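Local coordinates for Ddb_g0293866 (Dictyostelium discoideum, PDB 5LW6), which probably binds ADP-ribose, free or in poly-ADP-ribose chains, through this C-terminal macrodomain of a larger protein that may act in DNA damage sensing, at residues 93-101 with 138-147; 150-158 with 173-184. All coordinates share one frame; numbering follows the deposited sequence.

Contact 1. Residues 93-101 with 138-147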
loop_
_atom_site.group_PDB
_atom_site.type_symbol
_atom_site.label_atom_id
_atom_site.label_comp_id
_atom_site.label_asym_id
_atom_site.label_seq_id
_atom_site.Cartn_x
_atom_site.Cartn_y
_atom_site.Cartn_z
ATOM N N ASP A 93 12.524 11.854 6.665
ATOM C CA ASP A 93 11.476 12.185 5.713
ATOM C C ASP A 93 10.371 11.105 5.591
ATOM O O ASP A 93 9.302 11.360 5.037
ATOM C CB ASP A 93 12.010 12.475 4.300
ATOM C CG ASP A 93 12.573 11.268 3.638
ATOM O OD1 ASP A 93 13.572 10.733 4.160
ATOM O OD2 ASP A 93 12.027 10.862 2.562
ATOM N N ILE A 94 10.693 9.898 6.033
ATOM C CA ILE A 94 9.857 8.755 5.887
ATOM C C ILE A 94 8.758 8.817 6.909
ATOM O O ILE A 94 8.947 9.070 8.109
ATOM C CB ILE A 94 10.693 7.478 6.113
ATOM C CG1 ILE A 94 11.676 7.271 4.983
ATOM C CG2 ILE A 94 9.757 6.310 6.192
ATOM C CD1 ILE A 94 12.755 6.249 5.248
ATOM N N LYS A 95 7.534 8.642 6.435
ATOM C CA LYS A 95 6.365 8.559 7.272
ATOM C C LYS A 95 5.499 7.457 6.698
ATOM O O LYS A 95 5.138 7.504 5.503
ATOM C CB LYS A 95 5.636 9.906 7.279
ATOM C CG LYS A 95 4.609 9.994 8.309
ATOM C CD LYS A 95 4.264 11.479 8.611
ATOM C CE LYS A 95 4.358 12.443 7.410
ATOM N NZ LYS A 95 3.028 12.988 6.939
ATOM N N LEU A 96 5.175 6.483 7.536
ATOM C CA LEU A 96 4.366 5.322 7.102
ATOM C C LEU A 96 3.076 5.322 7.889
ATOM O O LEU A 96 3.101 5.425 9.157
ATOM C CB LEU A 96 5.119 4.002 7.316
ATOM C CG LEU A 96 6.423 3.772 6.563
ATOM C CD1 LEU A 96 6.999 2.400 6.859
ATOM C CD2 LEU A 96 6.257 3.996 5.094
ATOM N N LYS A 97 1.951 5.308 7.196
ATOM C CA LYS A 97 0.646 5.273 7.821
ATOM C C LYS A 97 -0.095 4.127 7.277
ATOM O O LYS A 97 -0.479 4.116 6.098
ATOM C CB LYS A 97 -0.141 6.571 7.605
ATOM C CG LYS A 97 0.641 7.765 8.166
ATOM C CD LYS A 97 -0.227 9.002 8.346
ATOM C CE LYS A 97 0.589 10.160 8.946
ATOM N NZ LYS A 97 -0.274 11.369 8.947
HETATM N N MSE A 98 -0.347 3.152 8.128
HETATM C CA MSE A 98 -1.011 1.952 7.659
HETATM C C MSE A 98 -2.454 2.048 8.057
HETATM O O MSE A 98 -2.822 2.183 9.209
HETATM C CB MSE A 98 -0.415 0.686 8.175
HETATM C CG MSE A 98 -1.049 -0.551 7.588
HETATM SE SE MSE A 98 -0.146 -2.206 8.190
HETATM C CE MSE A 98 -0.980 -2.225 9.819
HETATM N N MSE A 99 -3.331 1.894 7.094
HETATM C CA MSE A 99 -4.748 2.068 7.299
HETATM C C MSE A 99 -5.357 0.708 7.559
HETATM O O MSE A 99 -5.282 -0.172 6.741
HETATM C CB MSE A 99 -5.375 2.663 6.009
HETATM C CG MSE A 99 -4.705 4.021 5.718
HETATM SE SE MSE A 99 -5.353 4.871 4.082
HETATM C CE MSE A 99 -4.386 3.703 2.742
ATOM N N VAL A 100 -6.012 0.540 8.680
ATOM C CA VAL A 100 -6.606 -0.710 9.105
ATOM C C VAL A 100 -8.133 -0.550 9.276
ATOM O O VAL A 100 -8.608 0.367 9.963
ATOM C CB VAL A 100 -5.943 -1.227 10.432
ATOM C CG1 VAL A 100 -6.638 -2.461 10.946
ATOM C CG2 VAL A 100 -4.433 -1.400 10.293
ATOM N N GLU A 101 -8.914 -1.439 8.664
ATOM C CA GLU A 101 -10.356 -1.326 8.784
ATOM C C GLU A 101 -10.786 -1.647 10.220
ATOM O O GLU A 101 -10.152 -2.439 10.942
ATOM C CB GLU A 101 -11.046 -2.169 7.727
ATOM C CG GLU A 101 -10.813 -1.625 6.307
ATOM C CD GLU A 101 -11.417 -2.499 5.207
ATOM O OE1 GLU A 101 -12.292 -3.343 5.534
ATOM O OE2 GLU A 101 -10.954 -2.395 4.032
ATOM N N GLN A 138 -9.836 8.358 4.902
ATOM C CA GLN A 138 -8.538 7.837 4.498
ATOM C C GLN A 138 -7.678 8.702 3.599
ATOM O O GLN A 138 -6.503 8.467 3.458
ATOM C CB GLN A 138 -8.766 6.509 3.814
ATOM C CG GLN A 138 -9.167 6.514 2.391
ATOM C CD GLN A 138 -9.564 5.084 1.946
ATOM O OE1 GLN A 138 -8.701 4.253 1.639
ATOM N NE2 GLN A 138 -10.857 4.791 1.995
ATOM N N PHE A 139 -8.244 9.752 3.033
ATOM C CA PHE A 139 -7.574 10.448 1.956
ATOM C C PHE A 139 -6.760 11.685 2.378
ATOM O O PHE A 139 -5.841 12.069 1.656
ATOM C CB PHE A 139 -8.630 10.821 0.928
ATOM C CG PHE A 139 -9.237 9.618 0.299
ATOM C CD1 PHE A 139 -8.492 8.740 -0.448
ATOM C CD2 PHE A 139 -10.554 9.338 0.495
ATOM C CE1 PHE A 139 -9.079 7.629 -0.983
ATOM C CE2 PHE A 139 -11.137 8.190 0.029
ATOM C CZ PHE A 139 -10.366 7.327 -0.734
ATOM N N ASN A 140 -7.067 12.275 3.538
ATOM C CA ASN A 140 -6.332 13.445 3.934
ATOM C C ASN A 140 -5.415 13.167 5.120
ATOM O O ASN A 140 -5.459 13.887 6.108
ATOM C CB ASN A 140 -7.304 14.617 4.225
ATOM C CG ASN A 140 -6.647 15.986 4.166
ATOM O OD1 ASN A 140 -5.551 16.133 3.686
ATOM N ND2 ASN A 140 -7.347 16.997 4.621
ATOM N N LEU A 141 -4.504 12.210 4.981
ATOM C CA LEU A 141 -3.584 11.842 6.069
ATOM C C LEU A 141 -2.216 12.429 5.904
ATOM O O LEU A 141 -1.321 12.035 6.615
ATOM C CB LEU A 141 -3.482 10.317 6.169
ATOM C CG LEU A 141 -4.827 9.599 6.271
ATOM C CD1 LEU A 141 -4.499 8.120 6.274
ATOM C CD2 LEU A 141 -5.568 9.938 7.533
ATOM N N GLY A 142 -2.036 13.309 4.930
ATOM C CA GLY A 142 -0.793 14.026 4.749
ATOM C C GLY A 142 0.319 13.203 4.098
ATOM O O GLY A 142 1.512 13.399 4.430
ATOM N N CYS A 143 -0.033 12.286 3.200
ATOM C CA CYS A 143 0.971 11.410 2.595
ATOM C C CYS A 143 1.023 11.690 1.118
ATOM O O CYS A 143 -0.025 11.807 0.492
ATOM C CB CYS A 143 0.646 9.946 2.806
ATOM S SG CYS A 143 0.837 9.446 4.574
ATOM N N LYS A 144 2.229 11.815 0.578
ATOM C CA LYS A 144 2.416 12.069 -0.810
ATOM C C LYS A 144 2.184 10.867 -1.723
ATOM O O LYS A 144 1.926 11.041 -2.944
ATOM C CB LYS A 144 3.793 12.696 -1.060
ATOM C CG LYS A 144 3.842 14.096 -0.507
ATOM C CD LYS A 144 5.119 14.775 -0.992
ATOM C CE LYS A 144 5.389 16.105 -0.234
ATOM N NZ LYS A 144 4.499 17.075 -0.904
ATOM N N LEU A 145 2.259 9.662 -1.141
ATOM C CA LEU A 145 2.046 8.437 -1.856
ATOM C C LEU A 145 0.858 7.698 -1.177
ATOM O O LEU A 145 0.799 7.580 0.015
ATOM C CB LEU A 145 3.252 7.486 -1.911
ATOM C CG LEU A 145 4.509 8.079 -2.578
ATOM C CD1 LEU A 145 5.232 8.820 -1.498
ATOM C CD2 LEU A 145 5.388 6.973 -3.176
ATOM N N PHE A 146 -0.095 7.274 -1.995
ATOM C CA PHE A 146 -1.309 6.623 -1.495
ATOM C C PHE A 146 -1.439 5.287 -2.216
ATOM O O PHE A 146 -1.544 5.282 -3.430
ATOM C CB PHE A 146 -2.540 7.489 -1.753
ATOM C CG PHE A 146 -3.788 6.948 -1.102
ATOM C CD1 PHE A 146 -4.569 5.989 -1.729
ATOM C CD2 PHE A 146 -4.129 7.325 0.146
ATOM C CE1 PHE A 146 -5.692 5.435 -1.135
ATOM C CE2 PHE A 146 -5.260 6.832 0.762
ATOM C CZ PHE A 146 -6.029 5.864 0.180
ATOM N N ALA A 147 -1.432 4.194 -1.459
ATOM C CA ALA A 147 -1.492 2.826 -2.000
ATOM C C ALA A 147 -2.888 2.282 -1.816
ATOM O O ALA A 147 -3.538 2.482 -0.743
ATOM C CB ALA A 147 -0.531 1.935 -1.304
#

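Contact 2. Residues 150-158 with 173-184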
loop_
_atom_site.group_PDB
_atom_site.type_symbol
_atom_site.label_atom_id
_atom_site.label_comp_id
_atom_site.label_asym_id
_atom_site.label_seq_id
_atom_site.Cartn_x
_atom_site.Cartn_y
_atom_site.Cartn_z
ATOM N N SER A 150 -5.381 -3.692 -5.626
ATOM C CA SER A 150 -5.940 -3.851 -6.957
ATOM C C SER A 150 -5.850 -5.322 -7.386
ATOM O O SER A 150 -5.556 -6.230 -6.581
ATOM C CB SER A 150 -5.197 -2.911 -7.920
ATOM O OG SER A 150 -5.783 -2.905 -9.217
ATOM N N THR A 151 -6.137 -5.578 -8.645
ATOM C CA THR A 151 -6.049 -6.948 -9.166
ATOM C C THR A 151 -5.263 -6.869 -10.461
ATOM O O THR A 151 -4.852 -5.773 -10.897
ATOM C CB THR A 151 -7.466 -7.538 -9.475
ATOM O OG1 THR A 151 -7.994 -6.911 -10.661
ATOM C CG2 THR A 151 -8.460 -7.378 -8.335
ATOM N N TRP A 152 -5.081 -8.027 -11.105
ATOM C CA TRP A 152 -4.257 -8.069 -12.288
ATOM C C TRP A 152 -4.731 -7.055 -13.354
ATOM O O TRP A 152 -3.914 -6.533 -14.172
ATOM C CB TRP A 152 -4.141 -9.522 -12.855
ATOM C CG TRP A 152 -5.340 -9.995 -13.517
ATOM C CD1 TRP A 152 -6.391 -10.574 -12.934
ATOM C CD2 TRP A 152 -5.663 -9.851 -14.918
ATOM N NE1 TRP A 152 -7.382 -10.804 -13.890
ATOM C CE2 TRP A 152 -6.921 -10.390 -15.107
ATOM C CE3 TRP A 152 -4.991 -9.323 -16.014
ATOM C CZ2 TRP A 152 -7.547 -10.423 -16.367
ATOM C CZ3 TRP A 152 -5.616 -9.352 -17.260
ATOM C CH2 TRP A 152 -6.873 -9.922 -17.410
ATOM N N ARG A 153 -6.030 -6.764 -13.344
ATOM C CA ARG A 153 -6.604 -5.916 -14.384
ATOM C C ARG A 153 -6.204 -4.451 -14.273
ATOM O O ARG A 153 -6.345 -3.678 -15.202
ATOM C CB ARG A 153 -8.123 -5.961 -14.335
ATOM C CG ARG A 153 -8.805 -7.248 -14.673
ATOM C CD ARG A 153 -8.892 -7.440 -16.175
ATOM N NE ARG A 153 -10.119 -7.009 -16.876
ATOM C CZ ARG A 153 -11.311 -7.627 -16.775
ATOM N NH1 ARG A 153 -11.541 -8.663 -15.933
ATOM N NH2 ARG A 153 -12.299 -7.163 -17.491
ATOM N N LEU A 154 -5.820 -4.046 -13.072
ATOM C CA LEU A 154 -5.388 -2.717 -12.834
ATOM C C LEU A 154 -6.518 -1.688 -13.098
ATOM O O LEU A 154 -6.312 -0.648 -13.699
ATOM C CB LEU A 154 -4.130 -2.390 -13.621
ATOM C CG LEU A 154 -2.847 -3.128 -13.232
ATOM C CD1 LEU A 154 -1.708 -2.536 -14.016
ATOM C CD2 LEU A 154 -2.572 -3.205 -11.695
ATOM N N LYS A 155 -7.701 -2.072 -12.647
ATOM C CA LYS A 155 -8.944 -1.316 -12.857
ATOM C C LYS A 155 -9.648 -1.087 -11.521
ATOM O O LYS A 155 -9.411 -1.763 -10.495
ATOM C CB LYS A 155 -9.887 -2.097 -13.769
ATOM C CG LYS A 155 -9.386 -2.064 -15.194
ATOM C CD LYS A 155 -10.312 -2.760 -16.151
ATOM C CE LYS A 155 -9.635 -2.880 -17.518
ATOM N NZ LYS A 155 -8.500 -3.871 -17.505
ATOM N N LYS A 156 -10.593 -0.202 -11.585
ATOM C CA LYS A 156 -11.466 0.016 -10.407
ATOM C C LYS A 156 -12.043 -1.231 -9.822
ATOM O O LYS A 156 -12.512 -2.130 -10.570
ATOM C CB LYS A 156 -12.582 0.935 -10.828
ATOM C CG LYS A 156 -13.509 1.241 -9.679
ATOM C CD LYS A 156 -14.581 2.207 -10.157
ATOM C CE LYS A 156 -15.856 1.453 -10.426
ATOM N NZ LYS A 156 -16.610 2.238 -11.437
ATOM N N THR A 157 -11.982 -1.372 -8.495
ATOM C CA THR A 157 -12.672 -2.475 -7.846
ATOM C C THR A 157 -13.770 -1.911 -6.959
ATOM O O THR A 157 -13.726 -0.711 -6.687
ATOM C CB THR A 157 -11.736 -3.332 -6.950
ATOM O OG1 THR A 157 -11.566 -2.701 -5.697
ATOM C CG2 THR A 157 -10.381 -3.529 -7.538
ATOM N N PRO A 158 -14.716 -2.757 -6.475
ATOM C CA PRO A 158 -15.721 -2.201 -5.588
ATOM C C PRO A 158 -15.121 -1.642 -4.286
ATOM O O PRO A 158 -15.708 -0.735 -3.650
ATOM C CB PRO A 158 -16.628 -3.394 -5.304
ATOM C CG PRO A 158 -16.431 -4.286 -6.445
ATOM C CD PRO A 158 -14.974 -4.194 -6.748
ATOM N N GLU A 173 -7.888 5.038 -15.462
ATOM C CA GLU A 173 -7.737 3.712 -16.063
ATOM C C GLU A 173 -6.984 3.757 -17.384
ATOM O O GLU A 173 -6.188 2.869 -17.667
ATOM C CB GLU A 173 -9.078 3.066 -16.223
ATOM C CG GLU A 173 -9.664 2.591 -14.893
ATOM C CD GLU A 173 -10.884 1.689 -15.062
ATOM O OE1 GLU A 173 -11.402 1.561 -16.229
ATOM O OE2 GLU A 173 -11.355 1.077 -14.077
ATOM N N LYS A 174 -7.235 4.795 -18.147
ATOM C CA LYS A 174 -6.516 5.078 -19.365
ATOM C C LYS A 174 -5.038 5.372 -19.150
ATOM O O LYS A 174 -4.211 4.787 -19.821
ATOM C CB LYS A 174 -7.173 6.215 -20.105
ATOM C CG LYS A 174 -6.585 6.482 -21.482
ATOM C CD LYS A 174 -6.984 7.850 -21.966
ATOM C CE LYS A 174 -8.237 7.733 -22.796
ATOM N NZ LYS A 174 -8.726 9.094 -23.139
ATOM N N VAL A 175 -4.722 6.250 -18.198
ATOM C CA VAL A 175 -3.386 6.492 -17.822
ATOM C C VAL A 175 -2.711 5.194 -17.323
ATOM O O VAL A 175 -1.573 4.959 -17.684
ATOM C CB VAL A 175 -3.293 7.572 -16.734
ATOM C CG1 VAL A 175 -1.899 7.617 -16.216
ATOM C CG2 VAL A 175 -3.690 8.939 -17.297
ATOM N N THR A 176 -3.411 4.383 -16.529
ATOM C CA THR A 176 -2.853 3.142 -15.982
ATOM C C THR A 176 -2.452 2.178 -17.116
ATOM O O THR A 176 -1.330 1.687 -17.131
ATOM C CB THR A 176 -3.836 2.504 -15.027
ATOM O OG1 THR A 176 -4.130 3.461 -13.959
ATOM C CG2 THR A 176 -3.286 1.195 -14.448
ATOM N N LYS A 177 -3.384 2.019 -18.050
ATOM C CA LYS A 177 -3.225 1.117 -19.234
ATOM C C LYS A 177 -2.066 1.620 -20.139
ATOM O O LYS A 177 -1.318 0.847 -20.696
ATOM C CB LYS A 177 -4.595 1.040 -19.932
ATOM C CG LYS A 177 -4.975 -0.091 -20.928
ATOM C CD LYS A 177 -4.554 -1.559 -20.612
ATOM C CE LYS A 177 -4.298 -2.372 -21.896
ATOM N NZ LYS A 177 -3.627 -1.591 -22.999
ATOM N N ASN A 178 -1.888 2.912 -20.249
ATOM C CA ASN A 178 -0.765 3.469 -20.988
ATOM C C ASN A 178 0.539 3.216 -20.352
ATOM O O ASN A 178 1.522 2.873 -21.010
ATOM C CB ASN A 178 -0.962 4.950 -21.276
ATOM C CG ASN A 178 -1.907 5.163 -22.416
ATOM O OD1 ASN A 178 -2.032 4.304 -23.318
ATOM N ND2 ASN A 178 -2.572 6.306 -22.418
ATOM N N LEU A 179 0.558 3.234 -19.035
ATOM C CA LEU A 179 1.801 2.969 -18.392
ATOM C C LEU A 179 2.163 1.455 -18.277
ATOM O O LEU A 179 3.350 1.114 -18.213
ATOM C CB LEU A 179 1.788 3.625 -16.971
ATOM C CG LEU A 179 1.937 5.142 -16.859
ATOM C CD1 LEU A 179 1.729 5.487 -15.376
ATOM C CD2 LEU A 179 3.284 5.661 -17.348
ATOM N N TYR A 180 1.150 0.612 -18.141
ATOM C CA TYR A 180 1.287 -0.799 -17.852
ATOM C C TYR A 180 0.419 -1.587 -18.772
ATOM O O TYR A 180 -0.621 -2.135 -18.388
ATOM C CB TYR A 180 0.878 -1.073 -16.389
ATOM C CG TYR A 180 1.684 -0.221 -15.434
ATOM C CD1 TYR A 180 3.065 -0.395 -15.293
ATOM C CD2 TYR A 180 1.060 0.756 -14.677
ATOM C CE1 TYR A 180 3.826 0.381 -14.393
ATOM C CE2 TYR A 180 1.816 1.556 -13.762
ATOM C CZ TYR A 180 3.192 1.382 -13.666
ATOM O OH TYR A 180 3.972 2.154 -12.827
ATOM N N PRO A 181 0.817 -1.609 -20.051
ATOM C CA PRO A 181 -0.081 -2.144 -21.040
ATOM C C PRO A 181 -0.288 -3.647 -20.894
ATOM O O PRO A 181 -1.269 -4.173 -21.393
ATOM C CB PRO A 181 0.618 -1.784 -22.380
ATOM C CG PRO A 181 1.992 -1.405 -22.038
ATOM C CD PRO A 181 1.954 -0.881 -20.634
ATOM N N ASN A 182 0.645 -4.321 -20.256
ATOM C CA ASN A 182 0.608 -5.771 -20.065
ATOM C C ASN A 182 -0.006 -6.150 -18.702
ATOM O O ASN A 182 0.023 -7.275 -18.304
ATOM C CB ASN A 182 2.032 -6.346 -20.205
ATOM C CG ASN A 182 2.576 -6.133 -21.581
ATOM O OD1 ASN A 182 1.822 -6.173 -22.527
ATOM N ND2 ASN A 182 3.844 -5.733 -21.684
ATOM N N CYS A 183 -0.565 -5.162 -18.021
ATOM C CA CYS A 183 -1.373 -5.388 -16.842
ATOM C C CYS A 183 -0.471 -5.777 -15.679
ATOM O O CYS A 183 0.695 -5.547 -15.751
ATOM C CB CYS A 183 -2.440 -6.417 -17.129
ATOM S SG CYS A 183 -3.643 -5.927 -18.421
ATOM N N GLY A 184 -1.023 -6.362 -14.624
ATOM C CA GLY A 184 -0.289 -6.496 -13.382
ATOM C C GLY A 184 -0.114 -7.912 -12.976
ATOM O O GLY A 184 -0.861 -8.780 -13.399
HETATM O O HOH W 1 -6.430 1.953 -12.881
#

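Contact 1. Residues 93-101 with 138-147
Met-99, a selenomethionine introduced for crystallography, crosses the Phe-146 side chain at about a right angle, its CE lying 3.7 Å from CZ of that ring. The SE of Met-99 is 4.8 Å from the Phe-146 ring centroid and 57° off the ring normal, an oblique Met-aromatic contact. The bend at chi3 of Met-99 (-75°) turns the methyl toward the ring, while SE rests against Gln-138 CB (3.8 Å) and Leu-141 CD1 (4.0 Å). Gln-138 contributes its aliphatic base here; its amide donates through NE2 to the Ser-135 carbonyl, and OE1 lies in plane at the Phe-146 ring edge.

Two lysines on the same side of strand 95-101 grip the loop carbonyls. Lys-97, extended beyond CG, passes its CD alongside Cys-143 SG (3.9 Å) and brings NZ 2.6 Å from Leu-141 O, tilted moderately from the carbonyl plane. Lys-95 bends at chi3 and chi4, and its NZ reaches Gly-142 O at 3.0 Å from above, 41° out of that carbonyl's plane. A serine in place of Lys-97 would end far short of the loop, probably leaving Leu-141 O without this donor and Cys-143 SG without its methylene neighbour.

Strand 55-59 runs between strands 95-101 and 145-149, and Cys-143 also touches its Ala-57. Residues 138-143 therefore lie against one face of the sheet, and helix 70-87 packs on the other, against Leu-96 and Met-98, consistent with the α/β/α sandwich of the macrodomain fold.

Contact 2. Residues 150-158 with 173-184
Trp-152 and Gly-184 bring the backbones closest, their CA atoms 4.4 Å apart, and Gly-184 N donates to Trp-152 O at 2.9 Å. Each partner belongs to or adjoins a type I turn, Thr-151 to Leu-154 and Tyr-180 to Cys-183, the latter following the end of helix 169-179. Leu-154 has a positive phi (63°), and the chain then runs past the helix to a second tie: Lys-156 N donates to Glu-173 OE2 (2.9 Å, N-H...O 166°), approaching the carboxylate from its anti side.

Between these ties Leu-154 points toward the helix and its exit turn, its CD1 3.8 Å from Tyr-180 CB and its CB 3.8 Å from Thr-176 CG2. Thr-176 holds that methyl anti to its backbone N, facing Leu-154, and its OG1 accepts from a water that also donates to Leu-154 O (2.7 Å); the hydroxyl is further bonded to Phe-172 O. Toward the exposed end, Cys-183 CB lies at the edge of the Trp-152 indole, 4.0 Å from CE3, with SG oblique to the ring. Lys-155 lays CB and CG across the Glu-173 carboxylate and turns NZ back to Arg-153 O.

Leu-154 also touches Leu-216 and Tyr-190 on strands 213-217 and 189-193. The arrangement is loop-on-helix packing beside the edge of the macrodomain sheet formed by those two strands, joining the connection after strand 145-149 to helix 169-179 and its exit turn.

The two contacts follow one another along the chain, with centres about 21 Å apart: strand 145-149 begins in contact 1 and leads into the loop of contact 2. Contact 1 lies nearer the middle of the domain, its centre about 9 Å from the chain centre against about 16 Å for contact 2. It joins a loop to the sheet face, combining a buried selenium-aromatic cluster with lysine ammonium groups on loop carbonyls. Contact 2 joins a loop to a helix and its exit turn, relying on backbone N-H donors, one carboxylate and a bridging water around a single buried leucine, with an exposed indole at its margin.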